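Local coordinates for protein glutaminase 1 (Escherichia coli, PDB 1U60) that catalyses the hydrolysis of L-glutamine to L-glutamate and ammonium as a serine beta-lactamase-clan glutaminase, at residues I67-T72 / D190-Q195; L73-E78 / Q137-I142; R61-S66 / S197-T202; V116-I121 / R169-L174. All coordinates share one frame; numbering follows the deposited sequence.

Contact 1 (I67-T72 / D190-Q195); sequences ISKVCT and DVYTRQ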
loop_
_atom_site.group_PDB
_atom_site.type_symbol
_atom_site.label_atom_id
_atom_site.label_comp_id
_atom_site.label_asym_id
_atom_site.label_seq_id
_atom_site.Cartn_x
_atom_site.Cartn_y
_atom_site.Cartn_z
ATOM N N ILE A 67 11.234 -13.238 4.948
ATOM C CA ILE A 67 9.994 -13.248 5.708
ATOM C C ILE A 67 10.255 -12.945 7.188
ATOM O O ILE A 67 9.359 -12.415 7.900
ATOM C CB ILE A 67 9.176 -14.589 5.483
ATOM C CG1 ILE A 67 8.777 -14.746 3.990
ATOM C CG2 ILE A 67 7.951 -14.585 6.344
ATOM C CD1 ILE A 67 8.278 -16.094 3.642
ATOM N N SER A 68 11.466 -13.270 7.661
ATOM C CA SER A 68 11.910 -12.907 9.005
ATOM C C SER A 68 11.722 -11.409 9.339
ATOM O O SER A 68 11.539 -11.073 10.511
ATOM C CB SER A 68 13.383 -13.263 9.158
ATOM O OG SER A 68 14.195 -12.411 8.385
ATOM N N LYS A 69 11.695 -10.539 8.316
ATOM C CA LYS A 69 11.519 -9.086 8.500
ATOM C C LYS A 69 10.207 -8.783 9.229
ATOM O O LYS A 69 10.126 -7.840 10.032
ATOM C CB LYS A 69 11.611 -8.328 7.184
ATOM C CG LYS A 69 12.919 -8.569 6.435
ATOM C CD LYS A 69 12.849 -7.874 5.051
ATOM C CE LYS A 69 14.183 -7.910 4.323
ATOM N NZ LYS A 69 13.950 -7.449 2.894
ATOM N N VAL A 70 9.183 -9.618 8.989
ATOM C CA VAL A 70 7.858 -9.366 9.574
ATOM C C VAL A 70 7.973 -9.652 11.076
ATOM O O VAL A 70 7.412 -8.918 11.916
ATOM C CB VAL A 70 6.782 -10.233 8.897
ATOM C CG1 VAL A 70 5.471 -10.166 9.664
ATOM C CG2 VAL A 70 6.608 -9.834 7.463
ATOM N N CYS A 71 8.665 -10.740 11.420
ATOM C CA CYS A 71 8.742 -11.132 12.830
ATOM C C CYS A 71 9.553 -10.131 13.667
ATOM O O CYS A 71 9.204 -9.808 14.786
ATOM C CB CYS A 71 9.359 -12.513 12.999
ATOM S SG CYS A 71 8.583 -13.832 11.999
ATOM N N THR A 72 10.657 -9.638 13.117
ATOM C CA THR A 72 11.466 -8.715 13.891
ATOM C C THR A 72 10.767 -7.371 13.994
ATOM O O THR A 72 10.885 -6.646 15.038
ATOM C CB THR A 72 12.862 -8.642 13.234
ATOM O OG1 THR A 72 13.552 -9.889 13.530
ATOM C CG2 THR A 72 13.707 -7.485 13.801
ATOM N N ASP A 190 25.070 -9.536 11.733
ATOM C CA ASP A 190 25.120 -10.924 12.129
ATOM C C ASP A 190 23.700 -11.416 12.481
ATOM O O ASP A 190 23.266 -12.432 11.985
ATOM C CB ASP A 190 26.082 -11.033 13.323
ATOM C CG ASP A 190 26.112 -12.396 14.003
ATOM O OD1 ASP A 190 25.555 -13.431 13.517
ATOM O OD2 ASP A 190 26.707 -12.504 15.094
ATOM N N VAL A 191 23.005 -10.706 13.341
ATOM C CA VAL A 191 21.710 -11.211 13.807
ATOM C C VAL A 191 20.701 -11.218 12.674
ATOM O O VAL A 191 19.908 -12.140 12.566
ATOM C CB VAL A 191 21.220 -10.483 15.034
ATOM C CG1 VAL A 191 19.881 -10.987 15.479
ATOM C CG2 VAL A 191 22.236 -10.715 16.162
ATOM N N TYR A 192 20.766 -10.193 11.835
ATOM C CA TYR A 192 19.883 -10.128 10.670
ATOM C C TYR A 192 20.093 -11.394 9.796
ATOM O O TYR A 192 19.148 -12.028 9.330
ATOM C CB TYR A 192 20.104 -8.847 9.839
ATOM C CG TYR A 192 19.222 -8.913 8.618
ATOM C CD1 TYR A 192 17.852 -8.810 8.760
ATOM C CD2 TYR A 192 19.731 -9.235 7.353
ATOM C CE1 TYR A 192 17.019 -8.940 7.721
ATOM C CE2 TYR A 192 18.863 -9.364 6.264
ATOM C CZ TYR A 192 17.504 -9.219 6.476
ATOM O OH TYR A 192 16.579 -9.416 5.485
ATOM N N THR A 193 21.357 -11.767 9.594
ATOM C CA THR A 193 21.705 -12.975 8.841
ATOM C C THR A 193 21.134 -14.249 9.477
ATOM O O THR A 193 20.530 -15.072 8.794
ATOM C CB THR A 193 23.221 -13.062 8.711
ATOM O OG1 THR A 193 23.677 -11.871 8.053
ATOM C CG2 THR A 193 23.618 -14.202 7.823
ATOM N N ARG A 194 21.266 -14.352 10.787
ATOM C CA ARG A 194 20.689 -15.471 11.558
ATOM C C ARG A 194 19.198 -15.554 11.381
ATOM O O ARG A 194 18.669 -16.641 11.157
ATOM C CB ARG A 194 20.997 -15.370 13.057
ATOM C CG ARG A 194 22.480 -15.429 13.397
ATOM C CD ARG A 194 22.721 -15.464 14.888
ATOM N NE ARG A 194 23.992 -14.896 15.331
ATOM C CZ ARG A 194 24.420 -14.922 16.608
ATOM N NH1 ARG A 194 23.707 -15.522 17.545
ATOM N NH2 ARG A 194 25.556 -14.355 16.945
ATOM N N GLN A 195 18.504 -14.420 11.498
ATOM C CA GLN A 195 17.036 -14.446 11.486
ATOM C C GLN A 195 16.486 -14.923 10.145
ATOM O O GLN A 195 15.396 -15.514 10.051
ATOM C CB GLN A 195 16.460 -13.104 11.901
ATOM C CG GLN A 195 16.375 -12.076 10.782
ATOM C CD GLN A 195 15.718 -10.802 11.185
ATOM O OE1 GLN A 195 14.928 -10.203 10.380
ATOM N NE2 GLN A 195 16.034 -10.324 12.334
#
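Polar groups dominate the meeting of helix 68-80, near its start, with the C-terminal end of helix 185-195. The axes of 68-72 and 190-195 pass 10.5 Å apart, at 119°, and the closest CA pair is Ser68 and Gln195. Gln195 supplies the amide that spans the polar part. Its CG sits in the crowded position between the backbone N and the carbonyl carbon (chi1 83°), and the chain then runs extended, so the amide reaches helix 68-80 between two hydroxyls. On one side Ser68 OG stands 3.1 Å from Gln195 OE1; however, the single proton of this hydroxyl also has Glu65 O as a partner, the stronger of the two. On the other, Thr72 OG1 is 2.8 Å from Gln195 NE2, the side chains crossing at about a right angle.

Ser66, Ile67, Ser68 and Lys69 spell the SxxK sequence of the serine beta-lactamase clan, with Ser66 and Tyr192 both predicted to bind substrate. The SxxK lysine makes the second kind of contact, van der Waals touching by its aliphatic chain. Tyr192, with CG anti to the backbone N (chi1 176°), carries its ring across the gap until OH lies 3.1 Å from Lys69 CE, the lysine approaching the ring obliquely. Lys69 NZ stays 4.2 Å from Tyr192 OH; it is hydrogen-bonded instead to Tyr244 OH, Leu115 O and Asn117 OD1, three bonds that hold the buried amine in place.

Within 190-195, Arg194 grips Asp190 side-on, NE to OD1 at 2.8 Å and NH2 to OD2 at 2.9 Å; its NH1 has a second acidic partner in Glu133.

Contact 2 (L73-E78 / Q137-I142); sequences LALALE and QRILHI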
loop_
_atom_site.group_PDB
_atom_site.type_symbol
_atom_site.label_atom_id
_atom_site.label_comp_id
_atom_site.label_asym_id
_atom_site.label_seq_id
_atom_site.Cartn_x
_atom_site.Cartn_y
_atom_site.Cartn_z
ATOM N N LEU A 73 10.055 -6.985 12.929
ATOM C CA LEU A 73 9.234 -5.792 12.990
ATOM C C LEU A 73 8.235 -5.928 14.142
ATOM O O LEU A 73 7.969 -4.977 14.889
ATOM C CB LEU A 73 8.505 -5.575 11.663
ATOM C CG LEU A 73 7.448 -4.487 11.626
ATOM C CD1 LEU A 73 8.097 -3.151 12.116
ATOM C CD2 LEU A 73 6.787 -4.327 10.266
ATOM N N ALA A 74 7.583 -7.085 14.214
ATOM C CA ALA A 74 6.569 -7.296 15.259
ATOM C C ALA A 74 7.211 -7.100 16.644
ATOM O O ALA A 74 6.677 -6.395 17.510
ATOM C CB ALA A 74 5.966 -8.618 15.119
ATOM N N LEU A 75 8.414 -7.653 16.832
ATOM C CA LEU A 75 9.117 -7.475 18.098
ATOM C C LEU A 75 9.495 -6.022 18.369
ATOM O O LEU A 75 9.374 -5.530 19.496
ATOM C CB LEU A 75 10.343 -8.404 18.150
ATOM C CG LEU A 75 11.076 -8.409 19.467
ATOM C CD1 LEU A 75 10.151 -8.709 20.648
ATOM C CD2 LEU A 75 12.192 -9.393 19.363
ATOM N N ALA A 76 9.947 -5.310 17.336
ATOM C CA ALA A 76 10.355 -3.914 17.532
ATOM C C ALA A 76 9.154 -3.104 17.970
ATOM O O ALA A 76 9.251 -2.223 18.833
ATOM C CB ALA A 76 10.906 -3.336 16.284
ATOM N N LEU A 77 7.992 -3.385 17.393
ATOM C CA LEU A 77 6.784 -2.677 17.796
ATOM C C LEU A 77 6.420 -2.944 19.256
ATOM O O LEU A 77 6.040 -2.021 19.996
ATOM C CB LEU A 77 5.603 -2.986 16.865
ATOM C CG LEU A 77 5.630 -2.423 15.430
ATOM C CD1 LEU A 77 4.674 -3.191 14.563
ATOM C CD2 LEU A 77 5.311 -0.931 15.435
ATOM N N GLU A 78 6.584 -4.174 19.711
ATOM C CA GLU A 78 6.299 -4.516 21.092
ATOM C C GLU A 78 7.306 -3.831 22.006
ATOM O O GLU A 78 6.927 -3.324 23.082
ATOM C CB GLU A 78 6.365 -6.032 21.337
ATOM C CG GLU A 78 5.320 -6.850 20.589
ATOM C CD GLU A 78 3.907 -6.542 21.061
ATOM O OE1 GLU A 78 3.701 -6.437 22.301
ATOM O OE2 GLU A 78 3.011 -6.354 20.219
ATOM N N GLN A 137 18.460 -14.413 20.617
ATOM C CA GLN A 137 17.533 -15.259 21.350
ATOM C C GLN A 137 16.122 -14.664 21.331
ATOM O O GLN A 137 15.171 -15.408 21.155
ATOM C CB GLN A 137 17.992 -15.510 22.805
ATOM C CG GLN A 137 19.113 -16.548 22.914
ATOM C CD GLN A 137 18.840 -17.876 22.190
ATOM O OE1 GLN A 137 17.813 -18.505 22.413
ATOM N NE2 GLN A 137 19.769 -18.308 21.351
ATOM N N ARG A 138 15.981 -13.345 21.469
ATOM C CA ARG A 138 14.655 -12.736 21.549
ATOM C C ARG A 138 13.960 -12.802 20.182
ATOM O O ARG A 138 12.788 -13.058 20.110
ATOM C CB ARG A 138 14.736 -11.323 22.064
ATOM C CG ARG A 138 15.219 -11.192 23.542
ATOM C CD ARG A 138 15.101 -9.767 24.105
ATOM N NE ARG A 138 13.695 -9.383 24.243
ATOM C CZ ARG A 138 13.085 -8.377 23.606
ATOM N NH1 ARG A 138 13.729 -7.535 22.817
ATOM N NH2 ARG A 138 11.789 -8.173 23.839
ATOM N N ILE A 139 14.726 -12.648 19.108
ATOM C CA ILE A 139 14.176 -12.754 17.724
ATOM C C ILE A 139 13.791 -14.177 17.382
ATOM O O ILE A 139 12.707 -14.418 16.886
ATOM C CB ILE A 139 15.174 -12.186 16.719
ATOM C CG1 ILE A 139 15.186 -10.644 16.817
ATOM C CG2 ILE A 139 14.849 -12.624 15.278
ATOM C CD1 ILE A 139 16.366 -9.966 16.144
ATOM N N LEU A 140 14.655 -15.156 17.719
ATOM C CA LEU A 140 14.333 -16.576 17.520
ATOM C C LEU A 140 13.039 -16.924 18.272
ATOM O O LEU A 140 12.181 -17.598 17.746
ATOM C CB LEU A 140 15.493 -17.470 17.955
ATOM C CG LEU A 140 15.229 -18.966 17.864
ATOM C CD1 LEU A 140 14.899 -19.362 16.427
ATOM C CD2 LEU A 140 16.441 -19.750 18.387
ATOM N N HIS A 141 12.899 -16.411 19.493
ATOM C CA HIS A 141 11.736 -16.707 20.324
ATOM C C HIS A 141 10.457 -16.161 19.694
ATOM O O HIS A 141 9.459 -16.852 19.649
ATOM C CB HIS A 141 11.955 -16.139 21.725
ATOM C CG HIS A 141 10.885 -16.500 22.688
ATOM N ND1 HIS A 141 10.740 -17.777 23.189
ATOM C CD2 HIS A 141 9.881 -15.763 23.220
ATOM C CE1 HIS A 141 9.711 -17.797 24.020
ATOM N NE2 HIS A 141 9.167 -16.594 24.044
ATOM N N ILE A 142 10.483 -14.927 19.210
ATOM C CA ILE A 142 9.271 -14.411 18.572
ATOM C C ILE A 142 8.894 -15.156 17.305
ATOM O O ILE A 142 7.687 -15.394 17.054
ATOM C CB ILE A 142 9.275 -12.893 18.386
ATOM C CG1 ILE A 142 7.821 -12.432 18.353
ATOM C CG2 ILE A 142 10.052 -12.445 17.146
ATOM C CD1 ILE A 142 7.681 -10.922 18.261
#
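One face of the Arg138 guanidinium carries Leu75 CD2, 4.1 Å above the plane and displaced toward the rim, while the other methyl, Leu75 CD1, lies 3.6 Å from Arg138 NH2. The arginine chain bends at chi3 (68°), which folds the planar group over the leucine, and the two side chains cross at about a right angle. The polar end is engaged elsewhere: Arg138 NH1 forms a salt bridge with Asp79 and a hydrogen bond to Asn128 O.

Beyond the guanidinium, Leu75 enters the face of helix 132-147 with CG anti to the backbone N (chi1 -174°). Leu75 CD2 reaches Ile139 CG1 at 4.1 Å, and Leu75 CB meets Ile142 CD1 at 3.7 Å. Ile142 keeps CG1 anti to its own N and extends beyond it, so the same CD1 tip also comes to 4.3 Å from Ala74 CB. The axes of 73-78 and 137-142 are 10.1 Å apart and cross at 111°. Touching Arg138, Ile139 and Ile142 alike, Leu75 is the centre of the contact in this all-helical part of the fold.

With no hydrogen bond between the two segments, cohesion here is apolar and shape-dependent; the charged side chain that touches Leu75, Arg138, lends its flat face to a methyl while its charge is probably balanced largely by Asp79.

Contact 3 (R61-S66 / S197-T202); sequences RFALES and STLLNT. With EDO (1,2-ethanediol), chain I.
Residues 62-63 and 198-200 pair antiparallel, Phe62 with Leu200 as the hydrogen-bonded pair and Ala63 with Leu199 as the non-hydrogen-bonded pair (CA atoms 4.5 Å apart in the latter), with Phe62 N donating to Leu200 O at 2.8 Å from above the carbonyl plane, Leu200 N returning a bond to Phe62 O at 2.9 Å within it, and Leu64 N reaching Thr198 O at 2.9 Å, nearly straight (174°).

On the face shared by Phe62 and Leu200, the ring is held with CG in the crowded position (chi1 53°). Leu200 O lies over one ring face and Leu200 CD2 makes an off-centre CH-pi contact, 4.2 Å from the centroid; the same methyl packs on Leu64 CD1 at 3.6 Å.

These strands belong to a small three-stranded antiparallel sheet, 198-200 in its middle and 152-153 beyond it. Ser66, predicted to bind substrate, follows strand 62-63 after Leu64 and Glu65.

At the far end Arg61 and Asn201 run side by side, Asn201 ND2 over a face of the guanidinium. Arg61 NH1 is salt-bridged to Glu204, whose N is capped by Asn201 OD1 at the N-cap of helix 202-213. Asn201 ND2 also donates to O2 of an ethanediol at 3.0 Å, a molecule probably from the crystallisation liquor and also hydrogen-bonded to Asp59.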
loop_
_atom_site.group_PDB
_atom_site.type_symbol
_atom_site.label_atom_id
_atom_site.label_comp_id
_atom_site.label_asym_id
_atom_site.label_seq_id
_atom_site.Cartn_x
_atom_site.Cartn_y
_atom_site.Cartn_z
ATOM N N ARG A 61 10.347 -28.092 5.269
ATOM C CA ARG A 61 10.847 -26.867 5.915
ATOM C C ARG A 61 11.895 -26.194 5.019
ATOM O O ARG A 61 12.914 -26.805 4.653
ATOM C CB ARG A 61 11.413 -27.162 7.271
ATOM C CG ARG A 61 10.404 -27.671 8.313
ATOM C CD ARG A 61 11.084 -28.564 9.523
ATOM N NE ARG A 61 10.014 -29.182 10.384
ATOM C CZ ARG A 61 9.189 -28.356 11.028
ATOM N NH1 ARG A 61 9.449 -27.087 10.886
ATOM N NH2 ARG A 61 8.168 -28.735 11.799
ATOM N N PHE A 62 11.602 -24.933 4.652
ATOM C CA PHE A 62 12.399 -24.136 3.713
ATOM C C PHE A 62 12.907 -22.909 4.494
ATOM O O PHE A 62 12.419 -22.602 5.589
ATOM C CB PHE A 62 11.576 -23.671 2.475
ATOM C CG PHE A 62 10.270 -22.945 2.819
ATOM C CD1 PHE A 62 9.082 -23.667 3.002
ATOM C CD2 PHE A 62 10.235 -21.579 2.959
ATOM C CE1 PHE A 62 7.915 -23.048 3.336
ATOM C CE2 PHE A 62 9.070 -20.940 3.254
ATOM C CZ PHE A 62 7.899 -21.656 3.468
ATOM N N ALA A 63 13.889 -22.207 3.930
ATOM C CA ALA A 63 14.511 -21.052 4.630
ATOM C C ALA A 63 13.566 -19.877 4.656
ATOM O O ALA A 63 12.972 -19.539 3.647
ATOM C CB ALA A 63 15.857 -20.679 3.964
ATOM N N LEU A 64 13.371 -19.317 5.831
ATOM C CA LEU A 64 12.488 -18.190 6.088
ATOM C C LEU A 64 12.912 -16.963 5.283
ATOM O O LEU A 64 12.097 -16.292 4.722
ATOM C CB LEU A 64 12.525 -17.897 7.576
ATOM C CG LEU A 64 11.575 -16.816 8.123
ATOM C CD1 LEU A 64 10.120 -17.175 7.923
ATOM C CD2 LEU A 64 11.831 -16.638 9.589
ATOM N N GLU A 65 14.211 -16.700 5.288
ATOM C CA GLU A 65 14.856 -15.588 4.651
ATOM C C GLU A 65 14.135 -14.276 4.970
ATOM O O GLU A 65 13.818 -14.046 6.126
ATOM C CB GLU A 65 15.006 -15.903 3.156
ATOM C CG GLU A 65 15.956 -17.094 2.920
ATOM C CD GLU A 65 17.419 -16.725 3.127
ATOM O OE1 GLU A 65 17.733 -15.518 3.364
ATOM O OE2 GLU A 65 18.258 -17.626 3.012
ATOM N N SER A 66 13.778 -13.457 3.967
ATOM C CA SER A 66 13.331 -12.105 4.308
ATOM C C SER A 66 11.922 -12.113 4.911
ATOM O O SER A 66 11.436 -11.093 5.412
ATOM C CB SER A 66 13.447 -11.130 3.134
ATOM O OG SER A 66 12.552 -11.540 2.203
ATOM N N SER A 197 17.940 -17.286 8.453
ATOM C CA SER A 197 18.502 -18.609 8.285
ATOM C C SER A 197 17.768 -19.685 9.071
ATOM O O SER A 197 18.229 -20.795 9.116
ATOM C CB SER A 197 20.020 -18.609 8.632
ATOM O OG SER A 197 20.737 -17.703 7.792
ATOM N N THR A 198 16.604 -19.392 9.631
ATOM C CA THR A 198 15.755 -20.434 10.213
ATOM C C THR A 198 14.929 -21.126 9.120
ATOM O O THR A 198 14.775 -20.594 8.016
ATOM C CB THR A 198 14.847 -19.805 11.269
ATOM O OG1 THR A 198 14.053 -18.795 10.633
ATOM C CG2 THR A 198 15.639 -19.146 12.380
ATOM N N LEU A 199 14.431 -22.312 9.443
ATOM C CA LEU A 199 13.607 -23.097 8.546
ATOM C C LEU A 199 12.196 -23.263 9.081
ATOM O O LEU A 199 11.999 -23.449 10.287
ATOM C CB LEU A 199 14.207 -24.487 8.387
ATOM C CG LEU A 199 15.674 -24.582 7.921
ATOM C CD1 LEU A 199 16.041 -26.037 7.651
ATOM C CD2 LEU A 199 15.921 -23.803 6.654
ATOM N N LEU A 200 11.205 -23.100 8.201
ATOM C CA LEU A 200 9.826 -23.387 8.561
ATOM C C LEU A 200 9.068 -23.998 7.392
ATOM O O LEU A 200 9.498 -23.875 6.240
ATOM C CB LEU A 200 9.126 -22.121 9.050
ATOM C CG LEU A 200 8.551 -21.175 7.997
ATOM C CD1 LEU A 200 7.787 -20.078 8.748
ATOM C CD2 LEU A 200 9.635 -20.621 6.985
ATOM N N ASN A 201 7.934 -24.658 7.662
ATOM C CA ASN A 201 7.143 -25.230 6.602
ATOM C C ASN A 201 5.947 -24.357 6.265
ATOM O O ASN A 201 5.746 -23.281 6.856
ATOM C CB ASN A 201 6.721 -26.669 6.871
ATOM C CG ASN A 201 5.891 -26.827 8.064
ATOM O OD1 ASN A 201 5.021 -25.991 8.372
ATOM N ND2 ASN A 201 6.120 -27.951 8.799
ATOM N N THR A 202 5.166 -24.795 5.319
ATOM C CA THR A 202 4.097 -23.938 4.812
ATOM C C THR A 202 3.003 -23.733 5.868
ATOM O O THR A 202 2.367 -22.668 5.906
ATOM C CB THR A 202 3.551 -24.510 3.536
ATOM O OG1 THR A 202 4.598 -24.500 2.544
ATOM C CG2 THR A 202 2.440 -23.634 2.913
HETATM C C1 EDO I . 2.668 -30.005 10.025
HETATM O O1 EDO I . 3.317 -30.253 8.744
HETATM C C2 EDO I . 3.121 -28.691 10.661
HETATM O O2 EDO I . 4.453 -28.696 11.208
#

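Contact 4 (V116-I121 / R169-L174); sequences VNAGAI and RAIAWL
Ile171 and Ile121 cross at about a right angle, and the branched methyl of the first is the point on which the contact turns. In Ile171, CG2 is anti to the backbone N and CG1 anti to the carbonyl carbon (chi1 -71°), so that CG2 is presented to helix 117-126. It settles against Ala118, 3.5 Å from CA and 3.6 Å from CB, where the small alanine side chain allows the methyl to reach the helix backbone. Ile121, one turn further on, has nearly the same first torsion (-69°) but uses both branches: CD1 meets Ile171 CG2 at 4.1 Å, and CG2 meets Ala172 CB at 4.2 Å. Ile171 CD1, the end of the other branch, comes to 4.5 Å from Asn117 CB, a looser touch. No hydrogen bond joins the segments, and the axes of 117-121 and 169-174 cross at -65°, 9.5 Å apart.

The amide of Asn117, predicted to bind substrate, is turned to Lys69. Around this apolar seam, helix 101-106 packs on Ala118 through Leu104 and on Ile171 through Val101, while Tyr192 lies against Ala120 and Ile121. Helix 117-126 thus packs on helix 166-178, on helix 185-195 through Tyr192, and on helix 68-80 through Lys69.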
loop_
_atom_site.group_PDB
_atom_site.type_symbol
_atom_site.label_atom_id
_atom_site.label_comp_id
_atom_site.label_asym_id
_atom_site.label_seq_id
_atom_site.Cartn_x
_atom_site.Cartn_y
_atom_site.Cartn_z
ATOM N N VAL A 116 12.516 -3.573 3.463
ATOM C CA VAL A 116 13.654 -3.695 2.566
ATOM C C VAL A 116 14.877 -4.070 3.413
ATOM O O VAL A 116 14.818 -3.990 4.621
ATOM C CB VAL A 116 13.893 -2.464 1.714
ATOM C CG1 VAL A 116 12.619 -2.174 0.886
ATOM C CG2 VAL A 116 14.343 -1.276 2.571
ATOM N N ASN A 117 15.936 -4.557 2.799
ATOM C CA ASN A 117 17.057 -5.074 3.616
ATOM C C ASN A 117 17.619 -4.016 4.609
ATOM O O ASN A 117 17.912 -4.298 5.752
ATOM C CB ASN A 117 18.195 -5.579 2.713
ATOM C CG ASN A 117 17.950 -6.969 2.147
ATOM O OD1 ASN A 117 16.819 -7.423 1.974
ATOM N ND2 ASN A 117 19.056 -7.634 1.753
ATOM N N ALA A 118 17.778 -2.789 4.132
ATOM C CA ALA A 118 18.357 -1.733 4.952
ATOM C C ALA A 118 17.440 -1.474 6.167
ATOM O O ALA A 118 17.897 -1.434 7.300
ATOM C CB ALA A 118 18.531 -0.437 4.079
ATOM N N GLY A 119 16.137 -1.333 5.926
ATOM C CA GLY A 119 15.224 -1.140 7.027
ATOM C C GLY A 119 15.181 -2.305 7.993
ATOM O O GLY A 119 14.987 -2.120 9.186
ATOM N N ALA A 120 15.348 -3.514 7.483
ATOM C CA ALA A 120 15.239 -4.693 8.294
ATOM C C ALA A 120 16.452 -4.790 9.189
ATOM O O ALA A 120 16.348 -5.122 10.348
ATOM C CB ALA A 120 15.132 -5.929 7.409
ATOM N N ILE A 121 17.617 -4.480 8.641
ATOM C CA ILE A 121 18.845 -4.489 9.442
ATOM C C ILE A 121 18.764 -3.441 10.559
ATOM O O ILE A 121 19.149 -3.704 11.710
ATOM C CB ILE A 121 20.081 -4.287 8.544
ATOM C CG1 ILE A 121 20.284 -5.523 7.663
ATOM C CG2 ILE A 121 21.343 -4.078 9.390
ATOM C CD1 ILE A 121 21.206 -5.334 6.460
ATOM N N ARG A 169 26.681 -6.162 4.800
ATOM C CA ARG A 169 27.715 -5.521 5.654
ATOM C C ARG A 169 27.871 -4.078 5.271
ATOM O O ARG A 169 27.952 -3.184 6.155
ATOM C CB ARG A 169 29.074 -6.206 5.571
ATOM C CG ARG A 169 29.115 -7.685 5.963
ATOM C CD ARG A 169 30.457 -8.334 5.811
ATOM N NE ARG A 169 30.321 -9.793 5.872
ATOM C CZ ARG A 169 31.349 -10.634 6.005
ATOM N NH1 ARG A 169 32.606 -10.189 6.150
ATOM N NH2 ARG A 169 31.128 -11.931 6.013
ATOM N N ALA A 170 27.893 -3.822 3.958
ATOM C CA ALA A 170 27.929 -2.456 3.459
ATOM C C ALA A 170 26.732 -1.624 3.917
ATOM O O ALA A 170 26.899 -0.503 4.389
ATOM C CB ALA A 170 27.998 -2.423 1.987
ATOM N N ILE A 171 25.530 -2.177 3.724
ATOM C CA ILE A 171 24.317 -1.515 4.151
ATOM C C ILE A 171 24.314 -1.192 5.653
ATOM O O ILE A 171 23.917 -0.084 6.056
ATOM C CB ILE A 171 23.065 -2.334 3.717
ATOM C CG1 ILE A 171 22.863 -2.253 2.211
ATOM C CG2 ILE A 171 21.815 -1.801 4.398
ATOM C CD1 ILE A 171 21.765 -3.129 1.670
ATOM N N ALA A 172 24.774 -2.124 6.482
ATOM C CA ALA A 172 24.847 -1.895 7.898
ATOM C C ALA A 172 25.734 -0.683 8.217
ATOM O O ALA A 172 25.410 0.114 9.058
ATOM C CB ALA A 172 25.357 -3.071 8.576
ATOM N N TRP A 173 26.869 -0.568 7.545
ATOM C CA TRP A 173 27.756 0.551 7.775
ATOM C C TRP A 173 27.165 1.856 7.259
ATOM O O TRP A 173 27.374 2.899 7.876
ATOM C CB TRP A 173 29.166 0.277 7.165
ATOM C CG TRP A 173 30.028 -0.647 7.984
ATOM C CD1 TRP A 173 30.554 -1.818 7.577
ATOM C CD2 TRP A 173 30.466 -0.474 9.347
ATOM N NE1 TRP A 173 31.288 -2.401 8.578
ATOM C CE2 TRP A 173 31.238 -1.606 9.687
ATOM C CE3 TRP A 173 30.254 0.510 10.322
ATOM C CZ2 TRP A 173 31.836 -1.772 10.947
ATOM C CZ3 TRP A 173 30.844 0.361 11.561
ATOM C CH2 TRP A 173 31.613 -0.776 11.872
ATOM N N LEU A 174 26.464 1.840 6.122
ATOM C CA LEU A 174 25.781 3.023 5.646
ATOM C C LEU A 174 24.722 3.537 6.632
ATOM O O LEU A 174 24.627 4.758 6.905
ATOM C CB LEU A 174 25.084 2.770 4.326
ATOM C CG LEU A 174 25.999 2.604 3.108
ATOM C CD1 LEU A 174 25.182 2.188 1.901
ATOM C CD2 LEU A 174 26.846 3.869 2.838
#

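In the fold
Contact 1 is the hub. It shares helix 68-80 with contact 2, whose centre is 9 Å away, and Ile139 CG2 of contact 2 packs 3.5 Å from Thr72 OG1. Toward contact 4, 12 Å off between centres, Lys69 CG and Tyr192 CE1 each touch Ala120 CB at 3.6 Å. Contact 3, its centre 11 Å from that of contact 1, adjoins both helices of contact 1 in the chain: strand 62-63 precedes helix 68-80 and strand 198-200 follows helix 185-195. Ser66 of contact 3, Tyr192 of contact 1 and Asn117 of contact 4, all predicted to bind substrate, thus gather around Lys69, whereas contact 2 takes up the next turns of the same helix.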